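Local coordinates for protein choline kinase (Cryptosporidium parvum, PDB 3MES) that probably phosphorylates choline, and perhaps ethanolamine, as a kinase of the choline/ethanolamine kinase family, and binds ADP and magnesium, at residues 150-162 with 271-283. Sequence-based numbering, arbitrary orientation.
Sequences EFIDGEPLTTKQL and ENNLLQTQNNIRM. With MG (magnesium ion), chain M; ADP (adenosine-5'-diphosphate), chain I; PT3 (N-propyl-tartramic acid), chain L.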
ATOM      1  N   GLU B 150      11.995  -4.520 -17.142  1.00 23.39           N
ATOM      2  CA  GLU B 150      11.237  -5.463 -16.342  1.00 23.52           C
ATOM      3  C   GLU B 150       9.760  -5.312 -16.688  1.00 23.54           C
ATOM      4  O   GLU B 150       9.239  -4.194 -16.739  1.00 23.58           O
ATOM      5  CB  GLU B 150      11.456  -5.170 -14.859  1.00 23.60           C
ATOM      6  CG  GLU B 150      10.398  -5.741 -13.942  1.00 24.24           C
ATOM      7  CD  GLU B 150      10.556  -5.263 -12.510  1.00 25.54           C
ATOM      8  OE1 GLU B 150      11.215  -4.223 -12.293  1.00 25.80           O
ATOM      9  OE2 GLU B 150      10.016  -5.928 -11.602  1.00 26.16           O
ATOM     10  N   PHE B 151       9.084  -6.427 -16.940  1.00 23.43           N
ATOM     11  CA  PHE B 151       7.656  -6.371 -17.214  1.00 23.37           C
ATOM     12  C   PHE B 151       6.854  -6.343 -15.918  1.00 23.24           C
ATOM     13  O   PHE B 151       6.816  -7.327 -15.180  1.00 23.10           O
ATOM     14  CB  PHE B 151       7.205  -7.542 -18.090  1.00 23.38           C
ATOM     15  CG  PHE B 151       5.738  -7.512 -18.422  1.00 23.65           C
ATOM     16  CD1 PHE B 151       5.271  -6.756 -19.484  1.00 23.51           C
ATOM     17  CD2 PHE B 151       4.826  -8.224 -17.662  1.00 23.78           C
ATOM     18  CE1 PHE B 151       3.922  -6.719 -19.790  1.00 23.66           C
ATOM     19  CE2 PHE B 151       3.476  -8.192 -17.961  1.00 23.98           C
ATOM     20  CZ  PHE B 151       3.023  -7.437 -19.028  1.00 23.69           C
ATOM     21  N   ILE B 152       6.223  -5.207 -15.647  1.00 23.18           N
ATOM     22  CA  ILE B 152       5.342  -5.067 -14.495  1.00 23.07           C
ATOM     23  C   ILE B 152       4.013  -5.749 -14.792  1.00 23.15           C
ATOM     24  O   ILE B 152       3.162  -5.191 -15.482  1.00 23.06           O
ATOM     25  CB  ILE B 152       5.078  -3.585 -14.177  1.00 23.07           C
ATOM     26  CG1 ILE B 152       6.403  -2.830 -14.012  1.00 22.93           C
ATOM     27  CG2 ILE B 152       4.189  -3.447 -12.945  1.00 22.74           C
ATOM     28  CD1 ILE B 152       7.402  -3.513 -13.092  1.00 22.77           C
ATOM     29  N   ASP B 153       3.834  -6.961 -14.279  1.00 23.32           N
ATOM     30  CA  ASP B 153       2.629  -7.724 -14.583  1.00 23.58           C
ATOM     31  C   ASP B 153       1.528  -7.474 -13.560  1.00 23.42           C
ATOM     32  O   ASP B 153       1.600  -7.929 -12.420  1.00 23.51           O
ATOM     33  CB  ASP B 153       2.930  -9.224 -14.704  1.00 23.71           C
ATOM     34  CG  ASP B 153       3.261  -9.863 -13.373  1.00 24.51           C
ATOM     35  OD1 ASP B 153       4.008  -9.244 -12.584  1.00 25.83           O
ATOM     36  OD2 ASP B 153       2.778 -10.986 -13.114  1.00 25.38           O
ATOM     37  N   GLY B 154       0.508  -6.741 -13.990  1.00 23.31           N
ATOM     38  CA  GLY B 154      -0.645  -6.435 -13.157  1.00 23.11           C
ATOM     39  C   GLY B 154      -1.700  -5.748 -13.999  1.00 22.93           C
ATOM     40  O   GLY B 154      -1.456  -5.410 -15.154  1.00 22.95           O
ATOM     41  N   GLU B 155      -2.878  -5.545 -13.423  1.00 22.83           N
ATOM     42  CA  GLU B 155      -3.966  -4.890 -14.134  1.00 22.68           C
ATOM     43  C   GLU B 155      -4.021  -3.405 -13.810  1.00 22.34           C
ATOM     44  O   GLU B 155      -3.929  -3.017 -12.645  1.00 22.33           O
ATOM     45  CB  GLU B 155      -5.302  -5.556 -13.796  1.00 22.82           C
ATOM     46  CG  GLU B 155      -5.554  -6.830 -14.577  1.00 23.64           C
ATOM     47  CD  GLU B 155      -5.626  -6.573 -16.069  1.00 24.93           C
ATOM     48  OE1 GLU B 155      -6.544  -5.843 -16.503  1.00 25.71           O
ATOM     49  OE2 GLU B 155      -4.763  -7.096 -16.806  1.00 25.20           O
ATOM     50  N   PRO B 156      -4.175  -2.566 -14.845  1.00 21.97           N
ATOM     51  CA  PRO B 156      -4.268  -1.127 -14.639  1.00 21.68           C
ATOM     52  C   PRO B 156      -5.555  -0.779 -13.906  1.00 21.35           C
ATOM     53  O   PRO B 156      -6.612  -1.305 -14.242  1.00 21.30           O
ATOM     54  CB  PRO B 156      -4.309  -0.572 -16.064  1.00 21.68           C
ATOM     55  CG  PRO B 156      -4.876  -1.680 -16.882  1.00 21.76           C
ATOM     56  CD  PRO B 156      -4.369  -2.943 -16.256  1.00 21.92           C
ATOM     57  N   LEU B 157      -5.462   0.090 -12.907  1.00 21.05           N
ATOM     58  CA  LEU B 157      -6.643   0.529 -12.171  1.00 20.78           C
ATOM     59  C   LEU B 157      -7.702   1.048 -13.134  1.00 20.59           C
ATOM     60  O   LEU B 157      -7.385   1.499 -14.232  1.00 20.65           O
ATOM     61  CB  LEU B 157      -6.277   1.626 -11.172  1.00 20.63           C
ATOM     62  CG  LEU B 157      -5.335   1.236 -10.032  1.00 20.39           C
ATOM     63  CD1 LEU B 157      -4.845   2.474  -9.293  1.00 19.94           C
ATOM     64  CD2 LEU B 157      -6.015   0.266  -9.077  1.00 20.02           C
ATOM     65  N   THR B 158      -8.963   0.971 -12.728  1.00 20.47           N
ATOM     66  CA  THR B 158     -10.040   1.556 -13.515  1.00 20.31           C
ATOM     67  C   THR B 158     -10.378   2.929 -12.965  1.00 20.09           C
ATOM     68  O   THR B 158     -10.028   3.255 -11.833  1.00 20.02           O
ATOM     69  CB  THR B 158     -11.309   0.690 -13.492  1.00 20.34           C
ATOM     70  OG1 THR B 158     -11.763   0.540 -12.141  1.00 20.67           O
ATOM     71  CG2 THR B 158     -11.032  -0.681 -14.088  1.00 20.31           C
ATOM     72  N   THR B 159     -11.068   3.731 -13.766  1.00 20.02           N
ATOM     73  CA  THR B 159     -11.462   5.065 -13.334  1.00 19.78           C
ATOM     74  C   THR B 159     -12.315   5.016 -12.067  1.00 19.79           C
ATOM     75  O   THR B 159     -12.195   5.877 -11.197  1.00 19.79           O
ATOM     76  CB  THR B 159     -12.219   5.816 -14.441  1.00 19.81           C
ATOM     77  OG1 THR B 159     -11.469   5.751 -15.660  1.00 19.39           O
ATOM     78  CG2 THR B 159     -12.425   7.277 -14.049  1.00 19.64           C
ATOM     79  N   LYS B 160     -13.171   4.005 -11.964  1.00 19.72           N
ATOM     80  CA  LYS B 160     -14.050   3.874 -10.805  1.00 19.66           C
ATOM     81  C   LYS B 160     -13.281   3.459  -9.558  1.00 19.49           C
ATOM     82  O   LYS B 160     -13.563   3.934  -8.456  1.00 19.62           O
ATOM     83  CB  LYS B 160     -15.180   2.884 -11.093  1.00 19.71           C
ATOM     84  CG  LYS B 160     -16.180   3.401 -12.113  1.00 20.38           C
ATOM     85  CD  LYS B 160     -17.105   2.310 -12.623  1.00 21.28           C
ATOM     86  CE  LYS B 160     -18.057   2.867 -13.680  1.00 21.75           C
ATOM     87  NZ  LYS B 160     -18.884   1.808 -14.322  1.00 22.02           N
ATOM     88  N   GLN B 161     -12.303   2.579  -9.735  1.00 19.12           N
ATOM     89  CA  GLN B 161     -11.526   2.072  -8.611  1.00 18.81           C
ATOM     90  C   GLN B 161     -10.825   3.185  -7.844  1.00 18.50           C
ATOM     91  O   GLN B 161     -10.494   3.027  -6.670  1.00 18.33           O
ATOM     92  CB  GLN B 161     -10.507   1.038  -9.084  1.00 18.94           C
ATOM     93  CG  GLN B 161     -11.110  -0.304  -9.454  1.00 19.30           C
ATOM     94  CD  GLN B 161     -10.049  -1.318  -9.815  1.00 20.02           C
ATOM     95  OE1 GLN B 161      -9.213  -1.073 -10.682  1.00 20.24           O
ATOM     96  NE2 GLN B 161     -10.071  -2.463  -9.144  1.00 20.44           N
ATOM     97  N   LEU B 162     -10.594   4.310  -8.511  1.00 18.27           N
ATOM     98  CA  LEU B 162      -9.977   5.455  -7.857  1.00 18.08           C
ATOM     99  C   LEU B 162     -10.824   5.934  -6.681  1.00 17.95           C
ATOM    100  O   LEU B 162     -10.297   6.475  -5.707  1.00 18.01           O
ATOM    101  CB  LEU B 162      -9.753   6.597  -8.850  1.00 18.01           C
ATOM    102  CG  LEU B 162      -8.860   6.285 -10.055  1.00 18.10           C
ATOM    103  CD1 LEU B 162      -8.343   7.574 -10.685  1.00 17.43           C
ATOM    104  CD2 LEU B 162      -7.702   5.386  -9.650  1.00 17.41           C
ATOM    105  N   GLU B 271      -5.125   6.479 -14.078  1.00 17.35           N
ATOM    106  CA  GLU B 271      -5.393   5.098 -13.669  1.00 17.44           C
ATOM    107  C   GLU B 271      -4.677   4.045 -14.520  1.00 17.37           C
ATOM    108  O   GLU B 271      -4.247   3.012 -14.009  1.00 17.30           O
ATOM    109  CB  GLU B 271      -6.899   4.816 -13.618  1.00 17.48           C
ATOM    110  CG  GLU B 271      -7.615   4.920 -14.956  1.00 17.88           C
ATOM    111  CD  GLU B 271      -7.945   6.350 -15.330  1.00 18.55           C
ATOM    112  OE1 GLU B 271      -8.503   6.562 -16.426  1.00 18.95           O
ATOM    113  OE2 GLU B 271      -7.647   7.261 -14.528  1.00 19.02           O
ATOM    114  N   ASN B 272      -4.550   4.308 -15.814  1.00 17.39           N
ATOM    115  CA  ASN B 272      -3.873   3.369 -16.706  1.00 17.36           C
ATOM    116  C   ASN B 272      -2.365   3.318 -16.479  1.00 17.35           C
ATOM    117  O   ASN B 272      -1.677   2.450 -17.017  1.00 17.21           O
ATOM    118  CB  ASN B 272      -4.197   3.683 -18.165  1.00 17.25           C
ATOM    119  CG  ASN B 272      -5.638   3.373 -18.515  1.00 17.37           C
ATOM    120  OD1 ASN B 272      -6.090   2.238 -18.370  1.00 17.55           O
ATOM    121  ND2 ASN B 272      -6.369   4.383 -18.976  1.00 17.01           N
ATOM    122  N   ASN B 273      -1.857   4.249 -15.675  1.00 17.40           N
ATOM    123  CA  ASN B 273      -0.439   4.260 -15.327  1.00 17.43           C
ATOM    124  C   ASN B 273      -0.192   3.747 -13.913  1.00 17.59           C
ATOM    125  O   ASN B 273       0.904   3.888 -13.362  1.00 17.62           O
ATOM    126  CB  ASN B 273       0.152   5.655 -15.519  1.00 17.41           C
ATOM    127  CG  ASN B 273       0.398   5.978 -16.975  1.00 17.09           C
ATOM    128  OD1 ASN B 273       0.519   5.077 -17.802  1.00 16.47           O
ATOM    129  ND2 ASN B 273       0.470   7.264 -17.299  1.00 16.37           N
ATOM    130  N   LEU B 274      -1.226   3.145 -13.336  1.00 17.71           N
ATOM    131  CA  LEU B 274      -1.123   2.507 -12.036  1.00 17.96           C
ATOM    132  C   LEU B 274      -1.499   1.037 -12.171  1.00 18.17           C
ATOM    133  O   LEU B 274      -2.674   0.699 -12.322  1.00 18.21           O
ATOM    134  CB  LEU B 274      -2.044   3.198 -11.027  1.00 17.88           C
ATOM    135  CG  LEU B 274      -1.685   4.647 -10.685  1.00 17.65           C
ATOM    136  CD1 LEU B 274      -2.893   5.397 -10.130  1.00 17.06           C
ATOM    137  CD2 LEU B 274      -0.505   4.700  -9.716  1.00 16.78           C
ATOM    138  N   LEU B 275      -0.495   0.167 -12.127  1.00 18.36           N
ATOM    139  CA  LEU B 275      -0.723  -1.267 -12.267  1.00 18.64           C
ATOM    140  C   LEU B 275      -0.884  -1.937 -10.906  1.00 18.84           C
ATOM    141  O   LEU B 275      -0.054  -1.767 -10.014  1.00 18.85           O
ATOM    142  CB  LEU B 275       0.424  -1.922 -13.039  1.00 18.61           C
ATOM    143  CG  LEU B 275       0.766  -1.296 -14.391  1.00 18.70           C
ATOM    144  CD1 LEU B 275       1.829  -2.116 -15.116  1.00 18.65           C
ATOM    145  CD2 LEU B 275      -0.486  -1.159 -15.242  1.00 18.79           C
ATOM    146  N   GLN B 276      -1.961  -2.697 -10.752  1.00 19.17           N
ATOM    147  CA  GLN B 276      -2.218  -3.399  -9.504  1.00 19.65           C
ATOM    148  C   GLN B 276      -1.568  -4.776  -9.523  1.00 19.90           C
ATOM    149  O   GLN B 276      -2.130  -5.729 -10.059  1.00 19.83           O
ATOM    150  CB  GLN B 276      -3.721  -3.532  -9.257  1.00 19.63           C
ATOM    151  CG  GLN B 276      -4.068  -4.479  -8.124  1.00 19.88           C
ATOM    152  CD  GLN B 276      -3.787  -3.885  -6.758  1.00 20.30           C
ATOM    153  OE1 GLN B 276      -2.999  -4.425  -5.983  1.00 20.19           O
ATOM    154  NE2 GLN B 276      -4.432  -2.765  -6.458  1.00 20.15           N
ATOM    155  N   THR B 277      -0.377  -4.873  -8.943  1.00 20.30           N
ATOM    156  CA  THR B 277       0.319  -6.148  -8.858  1.00 20.72           C
ATOM    157  C   THR B 277      -0.237  -6.954  -7.691  1.00 20.94           C
ATOM    158  O   THR B 277      -1.237  -6.572  -7.084  1.00 21.11           O
ATOM    159  CB  THR B 277       1.841  -5.961  -8.697  1.00 20.67           C
ATOM    160  OG1 THR B 277       2.142  -5.539  -7.360  1.00 20.97           O
ATOM    161  CG2 THR B 277       2.352  -4.919  -9.681  1.00 20.54           C
ATOM    162  N   GLN B 278       0.408  -8.073  -7.384  1.00 21.21           N
ATOM    163  CA  GLN B 278      -0.034  -8.937  -6.296  1.00 21.43           C
ATOM    164  C   GLN B 278      -0.037  -8.204  -4.956  1.00 21.42           C
ATOM    165  O   GLN B 278      -1.052  -8.165  -4.261  1.00 21.55           O
ATOM    166  CB  GLN B 278       0.855 -10.181  -6.207  1.00 21.52           C
ATOM    167  CG  GLN B 278       0.527 -11.099  -5.039  1.00 22.09           C
ATOM    168  CD  GLN B 278      -0.837 -11.753  -5.176  1.00 22.97           C
ATOM    169  OE1 GLN B 278      -1.733 -11.520  -4.365  1.00 23.73           O
ATOM    170  NE2 GLN B 278      -1.002 -12.572  -6.209  1.00 23.37           N
ATOM    171  N   ASN B 279       1.102  -7.614  -4.606  1.00 21.40           N
ATOM    172  CA  ASN B 279       1.285  -7.029  -3.281  1.00 21.27           C
ATOM    173  C   ASN B 279       1.260  -5.506  -3.238  1.00 21.20           C
ATOM    174  O   ASN B 279       1.381  -4.913  -2.166  1.00 21.22           O
ATOM    175  CB  ASN B 279       2.588  -7.535  -2.665  1.00 21.29           C
ATOM    176  CG  ASN B 279       2.593  -9.035  -2.475  1.00 21.34           C
ATOM    177  OD1 ASN B 279       3.300  -9.758  -3.178  1.00 21.65           O
ATOM    178  ND2 ASN B 279       1.786  -9.515  -1.534  1.00 20.96           N
ATOM    179  N   ASN B 280       1.108  -4.867  -4.392  1.00 21.01           N
ATOM    180  CA  ASN B 280       1.085  -3.409  -4.417  1.00 20.95           C
ATOM    181  C   ASN B 280       0.660  -2.814  -5.751  1.00 20.67           C
ATOM    182  O   ASN B 280       0.504  -3.522  -6.746  1.00 20.59           O
ATOM    183  CB  ASN B 280       2.449  -2.843  -4.009  1.00 20.91           C
ATOM    184  CG  ASN B 280       3.569  -3.301  -4.927  1.00 21.35           C
ATOM    185  OD1 ASN B 280       4.129  -2.509  -5.687  1.00 22.17           O
ATOM    186  ND2 ASN B 280       3.895  -4.588  -4.869  1.00 21.09           N
ATOM    187  N   ILE B 281       0.467  -1.499  -5.748  1.00 20.37           N
ATOM    188  CA  ILE B 281       0.215  -0.751  -6.968  1.00 20.18           C
ATOM    189  C   ILE B 281       1.518  -0.094  -7.406  1.00 20.00           C
ATOM    190  O   ILE B 281       2.261   0.437  -6.580  1.00 20.01           O
ATOM    191  CB  ILE B 281      -0.846   0.343  -6.747  1.00 20.21           C
ATOM    192  CG1 ILE B 281      -2.098  -0.245  -6.091  1.00 20.31           C
ATOM    193  CG2 ILE B 281      -1.192   1.023  -8.063  1.00 20.22           C
ATOM    194  CD1 ILE B 281      -3.140   0.790  -5.721  1.00 20.54           C
ATOM    195  N   ARG B 282       1.806  -0.139  -8.702  1.00 19.74           N
ATOM    196  CA  ARG B 282       3.031   0.464  -9.212  1.00 19.62           C
ATOM    197  C   ARG B 282       2.757   1.536 -10.255  1.00 19.26           C
ATOM    198  O   ARG B 282       1.809   1.433 -11.033  1.00 19.19           O
ATOM    199  CB  ARG B 282       3.967  -0.605  -9.780  1.00 19.71           C
ATOM    200  CG  ARG B 282       4.404  -1.625  -8.753  1.00 20.49           C
ATOM    201  CD  ARG B 282       5.792  -2.140  -9.058  1.00 22.13           C
ATOM    202  NE  ARG B 282       6.795  -1.082  -8.985  1.00 22.73           N
ATOM    203  CZ  ARG B 282       8.082  -1.264  -9.259  1.00 23.61           C
ATOM    204  NH1 ARG B 282       8.516  -2.465  -9.622  1.00 23.40           N
ATOM    205  NH2 ARG B 282       8.935  -0.251  -9.169  1.00 23.76           N
ATOM    206  N   MET B 283       3.594   2.567 -10.258  1.00 18.94           N
ATOM    207  CA  MET B 283       3.468   3.662 -11.210  1.00 18.79           C
ATOM    208  C   MET B 283       4.299   3.385 -12.458  1.00 18.54           C
ATOM    209  O   MET B 283       5.401   2.843 -12.372  1.00 18.46           O
ATOM    210  CB  MET B 283       3.930   4.978 -10.575  1.00 18.85           C
ATOM    211  CG  MET B 283       3.195   5.360  -9.296  1.00 19.32           C
ATOM    212  SD  MET B 283       3.931   6.798  -8.485  1.00 20.39           S
ATOM    213  CE  MET B 283       5.560   6.172  -8.085  1.00 20.57           C
TER
HETATM  214 MG    MG M 429      -8.808   9.055 -15.553  1.00 18.04          MG
HETATM  215  PB  ADP I 425       4.507   5.397 -25.347  1.00 25.25           P
HETATM  216  O1B ADP I 425       4.412   5.040 -26.812  1.00 25.82           O
HETATM  217  O2B ADP I 425       5.914   5.597 -24.842  1.00 25.37           O
HETATM  218  O3B ADP I 425       3.522   6.458 -24.911  1.00 25.78           O
HETATM  219  PA  ADP I 425       3.801   3.936 -23.025  1.00 24.67           P
HETATM  220  O1A ADP I 425       2.930   5.076 -22.552  1.00 24.49           O
HETATM  221  O2A ADP I 425       5.134   3.673 -22.374  1.00 25.10           O
HETATM  222  O3A ADP I 425       4.021   4.051 -24.617  1.00 24.92           O
HETATM  223  O5' ADP I 425       2.925   2.592 -22.968  1.00 24.63           O
HETATM  224  C5' ADP I 425       2.955   1.758 -21.821  1.00 24.68           C
HETATM  225  C4' ADP I 425       1.691   0.919 -21.831  1.00 24.31           C
HETATM  226  O4' ADP I 425       2.032  -0.426 -22.160  1.00 24.16           O
HETATM  227  C3' ADP I 425       1.061   0.904 -20.450  1.00 24.43           C
HETATM  228  O3' ADP I 425      -0.272   1.408 -20.522  1.00 25.27           O
HETATM  229  C2' ADP I 425       1.061  -0.546 -20.023  1.00 24.27           C
HETATM  230  O2' ADP I 425      -0.254  -1.081 -20.182  1.00 24.03           O
HETATM  231  C1' ADP I 425       2.026  -1.222 -20.979  1.00 24.07           C
HETATM  232  N9  ADP I 425       3.391  -1.192 -20.403  1.00 23.82           N
HETATM  233  C8  ADP I 425       4.352  -0.298 -20.707  1.00 23.86           C
HETATM  234  N7  ADP I 425       5.492  -0.543 -20.011  1.00 23.35           N
HETATM  235  C5  ADP I 425       5.262  -1.621 -19.239  1.00 23.63           C
HETATM  236  C6  ADP I 425       6.041  -2.412 -18.257  1.00 23.48           C
HETATM  237  N6  ADP I 425       7.323  -2.088 -17.960  1.00 23.34           N
HETATM  238  N1  ADP I 425       5.428  -3.467 -17.673  1.00 23.44           N
HETATM  239  C2  ADP I 425       4.154  -3.796 -17.963  1.00 23.64           C
HETATM  240  N3  ADP I 425       3.388  -3.127 -18.842  1.00 23.57           N
HETATM  241  C4  ADP I 425       3.877  -2.047 -19.501  1.00 23.81           C
HETATM  242  O1  PT3 L 428       1.845   8.075 -21.962  1.00 32.44           O
HETATM  243  O11 PT3 L 428       1.953   8.922 -24.026  1.00 32.11           O
HETATM  244  C1  PT3 L 428       1.339   8.454 -23.041  1.00 32.70           C
HETATM  245  C2  PT3 L 428      -0.179   8.352 -23.149  1.00 33.02           C
HETATM  246  O2  PT3 L 428      -0.622   8.733 -24.454  1.00 33.39           O
HETATM  247  C3  PT3 L 428      -0.781   9.279 -22.098  1.00 33.22           C
HETATM  248  O3  PT3 L 428      -1.624  10.251 -22.720  1.00 33.81           O
HETATM  249  C4  PT3 L 428      -1.584   8.419 -21.134  1.00 32.98           C
HETATM  250  O41 PT3 L 428      -1.638   8.697 -19.939  1.00 32.87           O
HETATM  251  N4  PT3 L 428      -2.163   7.359 -21.695  1.00 32.71           N
HETATM  252  C41 PT3 L 428      -2.964   6.402 -20.917  1.00 32.96           C
HETATM  253  C42 PT3 L 428      -3.826   5.560 -21.859  1.00 32.60           C
HETATM  254  C43 PT3 L 428      -5.312   5.737 -21.543  1.00 32.10           C
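Leu157 packs on Leu274, its CD1 3.4 Å from Leu274 CB. The same CD1 also meets Leu274 CD1 and Ile281 CG2. With chi1 -65° its CG stands beside the backbone N, and the branch reaches over the strand pair 274-276 and 281-283. Ile167 of helix 165-179 touches Leu157 too. Leu275 divides its two methyls. CD1 packs on Ile152 CG2 at 3.5 Å, and CD2 rests on Pro156 CA and CB.

The backbones join as a short antiparallel pair. Gln276 N donates to Glu155 O at 2.7 Å. Leu157 N donates to Leu274 O at 2.9 Å. The return bond from Glu155 N to Gln276 O is weak. Strand 155-156 thus edges the hairpin 274-276/281-283, completing a three-stranded sheet. Residues 150-152 are the hinge of a kinase-like fold, on the link from strand 146-150 of the five-stranded N-terminal sheet to strand 155-156. There Ile152 N donates to ADP N1 and Glu150 O accepts from ADP N6, while the Phe151 ring lays one face over ADP C2.

At the other end Glu271 CB and CG pack against Leu157 O. Its carboxylate binds magnesium, with OE2 at 2.4 Å; the backbone carbonyl oxygens of Glu304 and Tyr307 bind the same ion. Thr159 OG1 stands 3.2 Å from Glu271 OE1 and is hydrogen-bonded to Asp308. One residue earlier, Thr158 N donates to Gln161 OE1 in the carbonyl plane, on a lone pair, which ties down the turn.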